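Local coordinates for beta sliding clamp (Caulobacter crescentus, PDB 5WCE), which probably closes as a ring-shaped homodimer around DNA and tethers DNA polymerases and other proteins to it, giving replication its processivity, at residues Asp55-Ile60 with Lys211-Glu215; Arg135-Asp139 with Met194-Ala200; Arg145-Lys149 with Asp367-Tyr372; Glu299-Leu305 with Glu317-Tyr323; Phe328-Phe332 with Phe353-Ala357. All coordinates share one frame; numbering follows the deposited sequence.

Contact 1 of 5, residues Asp55-Ile60 with Lys211-Glu215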
# COMPACT_ATOMS: atom_id res chain seq x y z
N ASP A 55 -0.25 4.70 -24.88
CA ASP A 55 -0.37 6.03 -24.29
C ASP A 55 0.21 7.08 -25.22
O ASP A 55 0.54 8.21 -24.79
CB ASP A 55 0.28 6.05 -22.92
CG ASP A 55 1.80 5.85 -22.98
OD1 ASP A 55 2.36 5.76 -24.13
OD2 ASP A 55 2.40 5.84 -21.89
N LEU A 56 0.37 6.71 -26.48
CA LEU A 56 1.00 7.54 -27.53
C LEU A 56 2.53 7.51 -27.52
O LEU A 56 3.12 7.58 -28.60
CB LEU A 56 0.48 8.98 -27.62
CG LEU A 56 -1.04 9.19 -27.80
CD1 LEU A 56 -1.40 10.65 -27.67
CD2 LEU A 56 -1.50 8.61 -29.11
N ASP A 57 3.17 7.41 -26.37
CA ASP A 57 4.63 7.24 -26.32
C ASP A 57 5.05 5.81 -26.59
O ASP A 57 6.07 5.56 -27.25
CB ASP A 57 5.19 7.69 -24.97
CG ASP A 57 5.03 9.19 -24.76
OD1 ASP A 57 5.22 9.98 -25.72
OD2 ASP A 57 4.67 9.58 -23.65
N MET A 58 4.26 4.87 -26.10
CA MET A 58 4.54 3.47 -26.28
C MET A 58 3.27 2.66 -26.52
O MET A 58 2.15 3.12 -26.19
CB MET A 58 5.27 2.93 -25.09
CG MET A 58 4.40 2.73 -23.85
SD MET A 58 5.33 2.48 -22.32
CE MET A 58 5.71 4.22 -22.14
N GLU A 59 3.49 1.50 -27.12
CA GLU A 59 2.40 0.59 -27.48
C GLU A 59 2.77 -0.78 -26.97
O GLU A 59 3.89 -1.25 -27.23
CB GLU A 59 2.23 0.53 -28.99
CG GLU A 59 1.15 -0.45 -29.48
CD GLU A 59 1.28 -0.68 -30.96
OE1 GLU A 59 0.47 -0.13 -31.68
OE2 GLU A 59 2.26 -1.34 -31.38
N ILE A 60 1.84 -1.44 -26.30
CA ILE A 60 2.03 -2.84 -25.96
C ILE A 60 1.06 -3.64 -26.81
O ILE A 60 -0.13 -3.24 -26.90
CB ILE A 60 1.77 -3.14 -24.48
CG1 ILE A 60 2.58 -2.22 -23.55
CG2 ILE A 60 2.09 -4.58 -24.19
CD1 ILE A 60 2.35 -2.44 -22.04
N LYS A 211 8.95 5.43 -18.20
CA LYS A 211 7.79 4.55 -18.18
C LYS A 211 8.00 3.32 -19.06
O LYS A 211 7.55 2.22 -18.75
CB LYS A 211 6.51 5.32 -18.55
CG LYS A 211 5.27 4.40 -18.57
CD LYS A 211 3.97 5.14 -18.89
CE LYS A 211 2.82 4.17 -19.08
NZ LYS A 211 1.60 4.93 -19.51
N THR A 212 8.67 3.51 -20.20
CA THR A 212 8.97 2.39 -21.09
C THR A 212 9.83 1.32 -20.45
O THR A 212 9.59 0.13 -20.60
CB THR A 212 9.67 2.91 -22.38
OG1 THR A 212 8.81 3.90 -23.03
CG2 THR A 212 10.02 1.73 -23.32
N ILE A 213 10.86 1.76 -19.72
CA ILE A 213 11.70 0.85 -18.93
C ILE A 213 10.84 0.09 -17.92
O ILE A 213 11.01 -1.10 -17.77
CB ILE A 213 12.87 1.62 -18.27
CG1 ILE A 213 13.86 2.06 -19.35
CG2 ILE A 213 13.51 0.81 -17.14
CD1 ILE A 213 14.55 0.93 -20.09
N ALA A 214 9.93 0.77 -17.26
CA ALA A 214 9.12 0.18 -16.23
C ALA A 214 8.23 -0.92 -16.82
O ALA A 214 8.17 -2.04 -16.30
CB ALA A 214 8.28 1.22 -15.53
N GLU A 215 7.60 -0.61 -17.95
CA GLU A 215 6.70 -1.54 -18.60
C GLU A 215 7.48 -2.69 -19.21
O GLU A 215 7.05 -3.84 -19.09
CB GLU A 215 5.84 -0.81 -19.65
CG GLU A 215 4.85 0.18 -19.04
CD GLU A 215 3.95 -0.50 -18.02
OE1 GLU A 215 3.39 -1.52 -18.41
OE2 GLU A 215 3.89 -0.07 -16.84
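At the seam between the N-terminal and central domains of the clamp, Asp55 and Met58 meet Lys211, Thr212 and Glu215 of helix 210-220. Lysine suits its place by its reach: CG stands anti to the backbone N (chi1 178°) and the extended chain carries NZ to 2.7 Å from Asp55 OD2. This salt bridge is made on the anti side of the carboxylate, somewhat out of its plane, and NZ is also held by Glu29 and the carbonyl of Val27. Asp55 OD1 turns back on its own chain and accepts from Met58 N at 2.9 Å, an Asx motif that steadies the carboxylate at the entry to strand 58-65. That strand pairs with strand 243-248 of the central domain, making one sheet of both domains, and the helix packs against it. Flexible Met58, bent at chi3, slides past Thr212 in the opposite direction; its CE lies 3.2 Å from Thr212 OG1, which is hydrogen-bonded to Ser247, and 3.6 Å from Lys211 CG. Met58 SD reaches Glu215 CG at 4.0 Å. Ile60 crosses Glu215 at about a right angle, CD1 3.9 Å from OE1, while Arg218 holds OE2.

Contact 2 of 5, residues Arg135-Asp139 with Met194-Ala200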
# COMPACT_ATOMS: atom_id res chain seq x y z
N ARG A 135 16.29 -7.75 -35.22
CA ARG A 135 16.19 -8.27 -33.86
C ARG A 135 17.57 -8.67 -33.33
O ARG A 135 18.33 -9.34 -34.00
CB ARG A 135 15.24 -9.47 -33.81
CG ARG A 135 13.79 -9.05 -33.96
CD ARG A 135 12.90 -10.26 -34.18
NE ARG A 135 11.53 -9.81 -34.35
CZ ARG A 135 11.05 -9.24 -35.47
NH1 ARG A 135 11.82 -9.07 -36.56
NH2 ARG A 135 9.79 -8.84 -35.49
N ILE A 136 17.83 -8.22 -32.11
CA ILE A 136 19.03 -8.54 -31.36
C ILE A 136 18.58 -9.32 -30.12
O ILE A 136 17.92 -8.77 -29.26
CB ILE A 136 19.72 -7.25 -30.93
CG1 ILE A 136 20.15 -6.44 -32.15
CG2 ILE A 136 20.89 -7.56 -30.02
CD1 ILE A 136 20.44 -4.98 -31.88
N ALA A 137 18.96 -10.59 -30.01
CA ALA A 137 18.61 -11.41 -28.85
C ALA A 137 19.50 -11.04 -27.67
O ALA A 137 20.72 -11.00 -27.80
CB ALA A 137 18.74 -12.89 -29.15
N VAL A 138 18.85 -10.67 -26.57
CA VAL A 138 19.50 -10.31 -25.33
C VAL A 138 19.07 -11.25 -24.25
O VAL A 138 17.87 -11.42 -24.00
CB VAL A 138 19.21 -8.84 -24.90
CG1 VAL A 138 20.07 -8.47 -23.71
CG2 VAL A 138 19.44 -7.89 -26.08
N ASP A 139 20.04 -11.85 -23.57
CA ASP A 139 19.70 -12.66 -22.41
C ASP A 139 18.82 -11.89 -21.41
O ASP A 139 19.15 -10.76 -20.99
CB ASP A 139 21.00 -13.16 -21.73
CG ASP A 139 20.70 -14.02 -20.57
OD1 ASP A 139 20.39 -13.53 -19.45
OD2 ASP A 139 20.70 -15.22 -20.77
N MET A 194 27.23 -5.00 -19.67
CA MET A 194 27.44 -6.42 -19.96
C MET A 194 28.20 -6.55 -21.26
O MET A 194 28.25 -5.58 -22.02
CB MET A 194 26.10 -7.13 -20.10
CG MET A 194 25.22 -6.59 -21.29
SD MET A 194 23.60 -7.35 -21.44
CE MET A 194 24.17 -8.91 -22.10
N PRO A 195 28.80 -7.73 -21.53
CA PRO A 195 29.36 -7.94 -22.87
C PRO A 195 28.27 -7.76 -23.92
O PRO A 195 27.17 -8.26 -23.74
CB PRO A 195 29.88 -9.39 -22.84
CG PRO A 195 30.00 -9.74 -21.38
CD PRO A 195 28.98 -8.90 -20.65
N ALA A 196 28.59 -7.05 -25.00
CA ALA A 196 27.58 -6.72 -26.00
C ALA A 196 27.11 -7.99 -26.68
O ALA A 196 27.93 -8.73 -27.22
CB ALA A 196 28.12 -5.72 -27.01
N PRO A 197 25.79 -8.28 -26.64
CA PRO A 197 25.26 -9.41 -27.41
C PRO A 197 25.62 -9.32 -28.88
O PRO A 197 25.89 -8.22 -29.40
CB PRO A 197 23.73 -9.29 -27.26
CG PRO A 197 23.52 -8.41 -26.10
CD PRO A 197 24.73 -7.52 -25.97
N GLU A 198 25.68 -10.46 -29.54
CA GLU A 198 25.90 -10.49 -30.98
C GLU A 198 24.80 -9.67 -31.65
O GLU A 198 23.62 -9.87 -31.35
CB GLU A 198 25.91 -11.94 -31.47
CG GLU A 198 26.20 -12.07 -32.95
CD GLU A 198 26.19 -13.51 -33.40
OE1 GLU A 198 27.31 -14.10 -33.46
OE2 GLU A 198 25.09 -14.04 -33.74
N GLY A 199 25.20 -8.72 -32.51
CA GLY A 199 24.27 -7.82 -33.18
C GLY A 199 24.01 -6.47 -32.51
O GLY A 199 23.45 -5.57 -33.11
N ALA A 200 24.42 -6.31 -31.26
CA ALA A 200 24.22 -5.07 -30.56
C ALA A 200 25.33 -4.12 -30.80
O ALA A 200 25.18 -2.95 -30.49
CB ALA A 200 24.10 -5.33 -29.08
O HOH W 1 22.32 -11.86 -29.77
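Ile136, Pro197 and Val138 carry most of this contact, in which strand 136-139, an outermost strand of one sheet, meets the chain that leaves strand 188-195 of another. Both lie in the central domain. The branched Ile136 works with both arms. CD1 sits against the carbonyl of Gly199, 3.3 Å from its O, while CG2, anti to the backbone N, reaches Ala200 CB at 4.0 Å and Glu198 O at 3.8 Å. What Ile136 covers is a beta turn, closed by the bond from Ala200 N to Pro197 O. Gly199 takes a positive phi (94°) there, where a CB would jam against the preceding carbonyl oxygen, so glycine suits the spot. Pro197, rigid and with no N-H to satisfy, packs its ring against the strand: CB lies 3.5 Å from Ala137 O, and CG, crossing Val138 at a slant, lies 4.1 Å from Val138 CG2. Val138 turns its other methyl, CG1, to Met194 SD at 4.3 Å; Met194 packs in turn on Leu146 of helix 140-148. The direct touches are thus van der Waals ones, and the polar link runs through a water that donates to Ala137 O (2.7 Å) and to Glu198 O (2.9 Å). Such chemistry implies a join made by shape, with two backbone carbonyls satisfied by solvent rather than by strand pairing.

Contact 3 of 5, residues Arg145-Lys149 with Asp367-Tyr372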
# COMPACT_ATOMS: atom_id res chain seq x y z
N ARG A 145 19.21 -7.30 -15.13
CA ARG A 145 20.31 -6.74 -14.32
C ARG A 145 20.61 -5.30 -14.78
O ARG A 145 20.71 -4.40 -13.96
CB ARG A 145 21.54 -7.62 -14.38
CG ARG A 145 22.78 -7.03 -13.70
CD ARG A 145 23.98 -7.93 -13.82
NE ARG A 145 25.23 -7.19 -13.55
CZ ARG A 145 25.86 -6.42 -14.44
NH1 ARG A 145 25.36 -6.21 -15.68
NH2 ARG A 145 26.98 -5.78 -14.10
N LEU A 146 20.71 -5.07 -16.09
CA LEU A 146 20.95 -3.71 -16.58
C LEU A 146 19.98 -2.71 -16.05
O LEU A 146 20.37 -1.59 -15.65
CB LEU A 146 21.02 -3.64 -18.12
CG LEU A 146 22.16 -4.33 -18.87
CD1 LEU A 146 22.07 -4.02 -20.36
CD2 LEU A 146 23.56 -3.98 -18.35
N ILE A 147 18.69 -3.09 -16.04
CA ILE A 147 17.66 -2.23 -15.57
C ILE A 147 17.66 -2.09 -14.03
O ILE A 147 17.66 -0.97 -13.49
CB ILE A 147 16.25 -2.68 -16.10
CG1 ILE A 147 16.19 -2.47 -17.61
CG2 ILE A 147 15.15 -1.91 -15.42
CD1 ILE A 147 15.03 -3.21 -18.28
N ASP A 148 17.66 -3.23 -13.34
CA ASP A 148 17.55 -3.18 -11.87
C ASP A 148 18.75 -2.47 -11.18
O ASP A 148 18.57 -1.80 -10.16
CB ASP A 148 17.34 -4.56 -11.27
CG ASP A 148 15.91 -5.13 -11.54
OD1 ASP A 148 15.08 -4.42 -12.15
OD2 ASP A 148 15.70 -6.32 -11.18
N LYS A 149 19.92 -2.59 -11.76
CA LYS A 149 21.12 -1.87 -11.27
C LYS A 149 21.10 -0.36 -11.47
O LYS A 149 21.88 0.33 -10.84
CB LYS A 149 22.38 -2.44 -11.91
CG LYS A 149 22.67 -3.90 -11.60
CD LYS A 149 23.26 -4.09 -10.21
CE LYS A 149 23.76 -5.50 -10.05
NZ LYS A 149 24.04 -5.77 -8.62
N ASP A 367 31.07 -7.07 -8.50
CA ASP A 367 30.52 -6.77 -9.84
C ASP A 367 31.31 -5.58 -10.42
O ASP A 367 30.94 -4.43 -10.21
CB ASP A 367 29.01 -6.52 -9.78
CG ASP A 367 28.35 -6.44 -11.14
OD1 ASP A 367 29.05 -6.24 -12.14
OD2 ASP A 367 27.12 -6.65 -11.21
N PRO A 368 32.36 -5.88 -11.21
CA PRO A 368 33.08 -4.81 -11.94
C PRO A 368 32.23 -4.11 -13.04
O PRO A 368 32.70 -3.12 -13.61
CB PRO A 368 34.24 -5.56 -12.62
CG PRO A 368 33.78 -6.93 -12.81
CD PRO A 368 32.86 -7.22 -11.62
N GLY A 369 31.06 -4.66 -13.37
CA GLY A 369 30.24 -4.13 -14.44
C GLY A 369 29.26 -3.04 -13.99
O GLY A 369 28.35 -2.71 -14.77
N VAL A 370 29.36 -2.54 -12.74
CA VAL A 370 28.57 -1.40 -12.30
C VAL A 370 29.47 -0.28 -11.75
O VAL A 370 30.61 -0.55 -11.34
CB VAL A 370 27.51 -1.79 -11.26
CG1 VAL A 370 26.62 -2.88 -11.82
CG2 VAL A 370 28.16 -2.29 -9.97
N LYS A 371 29.01 0.95 -11.88
CA LYS A 371 29.62 2.11 -11.24
C LYS A 371 28.51 2.99 -10.70
O LYS A 371 27.50 3.24 -11.39
CB LYS A 371 30.52 2.91 -12.22
CG LYS A 371 31.74 2.15 -12.68
CD LYS A 371 32.58 2.98 -13.66
CE LYS A 371 33.82 2.26 -14.22
NZ LYS A 371 33.52 1.45 -15.43
N TYR A 372 28.71 3.52 -9.48
CA TYR A 372 27.80 4.54 -8.94
C TYR A 372 28.57 5.83 -8.61
O TYR A 372 29.74 5.79 -8.18
CB TYR A 372 27.06 4.05 -7.73
CG TYR A 372 26.27 2.82 -8.09
CD1 TYR A 372 25.05 2.93 -8.74
CD2 TYR A 372 26.79 1.56 -7.86
CE1 TYR A 372 24.37 1.78 -9.14
CE2 TYR A 372 26.12 0.42 -8.30
CZ TYR A 372 24.89 0.58 -8.93
OH TYR A 372 24.17 -0.55 -9.35
O HOH W 2 25.64 -8.25 -9.78
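Arg145 lays the NE side of its guanidinium against the carboxylate of Asp367, the two planes only 27° apart. NE gives a bond of 3.1 Å to Asp367 OD2, lying in the guanidinium plane, and NH2 one of 2.9 Å to Asp367 OD1; both oxygens use their syn lone pairs. With CG anti to the backbone N (chi1 173°) and the chain extended as far as NE, the arginine spans from helix 140-148 of the central domain to the turn before strand 370-374 of the C-terminal domain. NH1 is occupied by the carbonyl of Glu193. Asp367 OD1 also accepts from Gly369 N at 2.8 Å, an Asx turn inside the type I beta turn from Asp367 to Val370. An alanine in place of Asp367 would probably leave Arg145 without the mate for its charge and the turn without its side-chain clasp. Lys149 bends at chi2 and crosses Val370 at about a right angle, CD 3.9 Å from CG1. Its NZ stays 4.1 Å from Asp367 OD2, beyond a salt bridge, though a water donates to that oxygen and weakly accepts from NZ. Tyr372 OH donates to Lys149 O at 2.9 Å, in the carbonyl plane and on a lone pair. Two cations round one carboxylate would favour its ionised form, so the domain junction is fastened by charge, with the tyrosine bond adding a neutral tie.

Contact 4 of 5, residues Glu299-Leu305 with Glu317-Tyr323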
# COMPACT_ATOMS: atom_id res chain seq x y z
N GLU A 299 38.17 9.62 8.69
CA GLU A 299 39.52 9.63 9.21
C GLU A 299 40.08 8.23 9.14
O GLU A 299 39.32 7.28 8.96
CB GLU A 299 39.51 10.16 10.67
CG GLU A 299 38.76 9.26 11.64
CD GLU A 299 38.68 9.81 13.08
OE1 GLU A 299 39.73 9.90 13.72
OE2 GLU A 299 37.56 10.14 13.52
N PRO A 300 41.41 8.05 9.37
CA PRO A 300 41.91 6.69 9.40
C PRO A 300 41.11 5.80 10.32
O PRO A 300 40.79 6.17 11.47
CB PRO A 300 43.36 6.86 9.89
CG PRO A 300 43.76 8.18 9.28
CD PRO A 300 42.51 9.04 9.34
N GLY A 301 40.72 4.64 9.82
CA GLY A 301 39.93 3.69 10.59
C GLY A 301 38.43 3.90 10.79
O GLY A 301 37.77 3.01 11.32
N ARG A 302 37.87 5.05 10.39
CA ARG A 302 36.53 5.40 10.89
C ARG A 302 35.79 6.42 10.06
O ARG A 302 36.37 7.39 9.54
CB ARG A 302 36.68 5.87 12.37
CG ARG A 302 35.49 6.49 13.01
CD ARG A 302 35.75 6.90 14.46
NE ARG A 302 36.09 5.76 15.29
CZ ARG A 302 36.48 5.85 16.55
NH1 ARG A 302 36.56 7.04 17.15
NH2 ARG A 302 36.77 4.74 17.23
N ILE A 303 34.48 6.23 9.97
CA ILE A 303 33.58 7.27 9.52
C ILE A 303 32.66 7.57 10.67
O ILE A 303 32.02 6.65 11.21
CB ILE A 303 32.76 6.86 8.30
CG1 ILE A 303 33.67 6.56 7.14
CG2 ILE A 303 31.77 7.98 7.93
CD1 ILE A 303 32.96 6.14 5.89
N THR A 304 32.58 8.85 11.04
CA THR A 304 31.56 9.28 12.01
C THR A 304 30.42 9.91 11.20
O THR A 304 30.64 10.86 10.45
CB THR A 304 32.20 10.27 13.01
OG1 THR A 304 33.19 9.54 13.73
CG2 THR A 304 31.19 10.79 14.03
N LEU A 305 29.23 9.35 11.32
CA LEU A 305 28.06 9.83 10.63
C LEU A 305 27.28 10.77 11.51
O LEU A 305 26.98 10.43 12.66
CB LEU A 305 27.15 8.64 10.23
CG LEU A 305 27.75 7.62 9.28
CD1 LEU A 305 26.84 6.36 9.31
CD2 LEU A 305 27.90 8.23 7.89
N GLU A 317 26.62 8.30 14.65
CA GLU A 317 27.13 6.93 14.77
C GLU A 317 28.51 6.77 14.17
O GLU A 317 28.76 7.28 13.07
CB GLU A 317 26.14 5.91 14.15
CG GLU A 317 26.60 4.47 14.25
CD GLU A 317 25.49 3.47 14.10
OE1 GLU A 317 24.30 3.85 14.06
OE2 GLU A 317 25.80 2.25 14.05
N GLU A 318 29.40 6.07 14.90
CA GLU A 318 30.74 5.74 14.37
C GLU A 318 30.72 4.36 13.75
O GLU A 318 30.12 3.42 14.28
CB GLU A 318 31.79 5.78 15.45
CG GLU A 318 31.81 7.08 16.21
CD GLU A 318 32.75 7.09 17.41
OE1 GLU A 318 33.18 6.00 17.85
OE2 GLU A 318 33.04 8.20 17.90
N VAL A 319 31.34 4.25 12.58
CA VAL A 319 31.48 2.98 11.85
C VAL A 319 32.96 2.79 11.53
O VAL A 319 33.61 3.69 10.98
CB VAL A 319 30.68 2.98 10.54
CG1 VAL A 319 30.88 1.63 9.83
CG2 VAL A 319 29.19 3.22 10.83
N GLU A 320 33.50 1.64 11.92
CA GLU A 320 34.89 1.29 11.58
C GLU A 320 34.99 1.00 10.05
O GLU A 320 34.11 0.37 9.48
CB GLU A 320 35.40 0.09 12.43
CG GLU A 320 35.16 0.34 13.94
CD GLU A 320 35.83 1.65 14.40
OE1 GLU A 320 37.00 1.87 13.98
OE2 GLU A 320 35.19 2.49 15.12
N VAL A 321 35.99 1.55 9.42
CA VAL A 321 36.19 1.35 7.97
C VAL A 321 37.69 1.15 7.74
O VAL A 321 38.50 1.41 8.61
CB VAL A 321 35.66 2.49 7.08
CG1 VAL A 321 34.18 2.74 7.35
CG2 VAL A 321 36.51 3.76 7.26
N ASP A 322 38.00 0.64 6.54
CA ASP A 322 39.36 0.47 6.08
C ASP A 322 39.80 1.69 5.26
O ASP A 322 39.46 1.81 4.03
CB ASP A 322 39.42 -0.80 5.23
CG ASP A 322 40.84 -1.28 4.98
OD1 ASP A 322 41.80 -0.73 5.50
OD2 ASP A 322 40.99 -2.35 4.36
N TYR A 323 40.58 2.57 5.91
CA TYR A 323 41.09 3.80 5.31
C TYR A 323 42.32 4.32 6.05
O TYR A 323 42.30 4.34 7.27
CB TYR A 323 39.98 4.87 5.33
CG TYR A 323 40.37 6.20 4.77
CD1 TYR A 323 40.64 6.34 3.43
CD2 TYR A 323 40.48 7.34 5.58
CE1 TYR A 323 40.99 7.56 2.88
CE2 TYR A 323 40.86 8.56 5.04
CZ TYR A 323 41.08 8.69 3.68
OH TYR A 323 41.45 9.91 3.09
O HOH W 3 33.66 10.17 16.27
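This is the open end of the antiparallel beta hairpin of strands 302-308 and 314-320, where Ile303 and Leu305 pair with Val319 and Glu317 at the dimer interface of the clamp. Ile303 and Val319 form a hydrogen-bonded pair, Ile303 N to Val319 O being 2.9 Å, and so do Leu305 and Glu317. Glu317 also pairs with a strand of the second subunit, so the sheet continues into that chain. Beyond the regular strands, Gly301 N donates to Tyr323 O at 3.0 Å, and Val321 N reaches Gly301 O at 3.0 Å from above the carbonyl plane. Gly301 adopts the positive phi (78°) of a type II turn from Glu299 to Arg302, which glycine tolerates easily. Ile303, Leu305 and Val319 face inward, toward strand 267-272 and helix 273-284; Ile303 CG1 crosses to Val321 CG1 at 3.9 Å. The opposite face is charged. Arg302 bends at chi3, and Glu318 OE1 lies over the centre of its guanidinium, 3.5 Å from CZ: the two flat groups stack, a long salt bridge by charge alone, with no N-H pointing at the oxygen. Glu320 approaches the edge of the same group, its bonds weak and the place of OE2 doubtful. Arg111 of the second subunit forms a salt bridge with Glu318 and, as far as the doubtful OE2 allows, another with Glu320. A leucine in place of Arg302 would probably leave these two carboxylates with less charge compensation within their own subunit. Close by, a water joins Thr304 OG1, at 2.7 Å, to Glu318 OE2, to which it donates at 2.6 Å.

Contact 5 of 5, residues Phe328-Phe332 with Phe353-Ala357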
# COMPACT_ATOMS: atom_id res chain seq x y z
N PHE A 328 38.83 14.00 6.17
CA PHE A 328 38.02 14.99 5.51
C PHE A 328 36.58 14.79 5.92
O PHE A 328 36.26 13.75 6.50
CB PHE A 328 38.17 14.89 3.98
CG PHE A 328 37.72 13.61 3.42
CD1 PHE A 328 38.57 12.53 3.39
CD2 PHE A 328 36.45 13.49 2.88
CE1 PHE A 328 38.18 11.33 2.82
CE2 PHE A 328 36.05 12.28 2.30
CZ PHE A 328 36.87 11.20 2.30
N GLU A 329 35.73 15.77 5.59
CA GLU A 329 34.31 15.73 5.86
C GLU A 329 33.57 15.94 4.53
O GLU A 329 33.97 16.75 3.71
CB GLU A 329 33.92 16.78 6.88
CG GLU A 329 34.59 16.58 8.26
CD GLU A 329 36.03 17.15 8.31
OE1 GLU A 329 36.21 18.36 7.98
OE2 GLU A 329 36.97 16.40 8.70
N ILE A 330 32.52 15.15 4.30
CA ILE A 330 31.74 15.24 3.06
C ILE A 330 30.30 14.90 3.43
O ILE A 330 30.06 14.09 4.34
CB ILE A 330 32.34 14.28 2.00
CG1 ILE A 330 31.81 14.56 0.59
CG2 ILE A 330 32.16 12.81 2.36
CD1 ILE A 330 32.54 13.77 -0.48
N GLY A 331 29.38 15.52 2.71
CA GLY A 331 27.95 15.32 2.91
C GLY A 331 27.30 14.66 1.72
O GLY A 331 27.64 14.97 0.53
N PHE A 332 26.31 13.79 1.99
CA PHE A 332 25.49 13.20 0.94
C PHE A 332 24.01 13.20 1.35
O PHE A 332 23.69 13.26 2.52
CB PHE A 332 25.87 11.76 0.63
CG PHE A 332 27.26 11.60 0.08
CD1 PHE A 332 27.60 12.15 -1.15
CD2 PHE A 332 28.18 10.84 0.76
CE1 PHE A 332 28.87 12.02 -1.66
CE2 PHE A 332 29.46 10.68 0.25
CZ PHE A 332 29.80 11.29 -0.95
N PHE A 353 37.11 8.77 -3.13
CA PHE A 353 36.88 10.19 -2.94
C PHE A 353 38.05 11.00 -3.47
O PHE A 353 39.18 10.50 -3.56
CB PHE A 353 36.78 10.52 -1.43
CG PHE A 353 35.73 9.77 -0.65
CD1 PHE A 353 36.00 8.56 -0.06
CD2 PHE A 353 34.46 10.32 -0.47
CE1 PHE A 353 35.04 7.89 0.69
CE2 PHE A 353 33.50 9.63 0.30
CZ PHE A 353 33.79 8.43 0.87
N ALA A 354 37.77 12.23 -3.88
CA ALA A 354 38.82 13.21 -4.21
C ALA A 354 38.74 14.29 -3.12
O ALA A 354 39.22 14.05 -2.04
CB ALA A 354 38.68 13.75 -5.60
N ASP A 355 38.14 15.45 -3.37
CA ASP A 355 37.95 16.47 -2.33
C ASP A 355 36.47 16.48 -1.96
O ASP A 355 35.66 15.79 -2.64
CB ASP A 355 38.46 17.83 -2.80
CG ASP A 355 37.82 18.30 -4.04
OD1 ASP A 355 36.68 18.78 -3.98
OD2 ASP A 355 38.46 18.18 -5.11
N PRO A 356 36.08 17.23 -0.91
CA PRO A 356 34.67 17.21 -0.50
C PRO A 356 33.69 17.83 -1.51
O PRO A 356 32.51 17.67 -1.32
CB PRO A 356 34.67 18.03 0.80
CG PRO A 356 36.03 17.76 1.36
CD PRO A 356 36.94 17.80 0.17
N ALA A 357 34.18 18.58 -2.49
CA ALA A 357 33.35 19.24 -3.50
C ALA A 357 33.21 18.37 -4.77
O ALA A 357 32.44 18.73 -5.66
CB ALA A 357 33.91 20.60 -3.85
O HOH W 4 30.49 17.93 1.23
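Phe328 and Phe353 meet edge-to-face in the C-terminal domain, where strand 328-333 of its four-stranded sheet faces the end of strand 348-353 and the loop that follows. The ring of Phe328 points its edge at one face of Phe353, with planes at 61° and centroids 5.0 Å apart. The touch falls toward the rim of that face: Phe328 CZ lies 3.5 Å from Phe353 CG. With CG between the backbone N and the carbonyl carbon (chi1 62°), the Phe328 ring is turned toward Phe353. Phe353 is met at its edge, near the ring plane, by two more residues of the strand. Ile330 brings CD1 to 3.9 Å from Phe353 CD2, its chain crossing the ring's direction at a slant, and Phe332 comes edge to edge, its CE2 4.2 Å from Phe353 CE2. Alternate residues of the strand thus present an aromatic, a branched and another aromatic side chain to one flat ring, a layer well suited to the space between two sheets. Leu269 and Thr360 also pack on Phe353, and Val298 on Phe328. At the outer end, Pro356 lies over the strand backbone. Its rigid ring sets CB, 3.3 Å from Glu329 O, and CG against that carbonyl, holding the loop close to the strand, and its carbonyl oxygen lies 3.7 Å from Ile330 CG1. Asp355 OD1 accepts from Ala357 N in an Asx turn, while OD2 bonds Ser358, shaping the loop. One water accepts from Gly331 N at 3.0 Å and donates to Pro356 O at 3.3 Å.

Contacts 1 and 3 lie on either flank of the central domain, joining it to the N-terminal and C-terminal domains. Both fasten a helix to a neighbouring domain by a salt bridge, and they touch where Ile213 packs on Ile147. Contact 1 is the more buried. Contact 2 stays within the central domain, partly exposed and mainly apolar, and reaches contact 3 through Met194 and Leu146. Contacts 4 and 5 belong to the C-terminal domain and share its four-stranded sheet, touching at Tyr323 and Phe328. Contact 5 packs aromatic rings inside the domain, whereas contact 4 sets backbone pairing and charges against the second subunit.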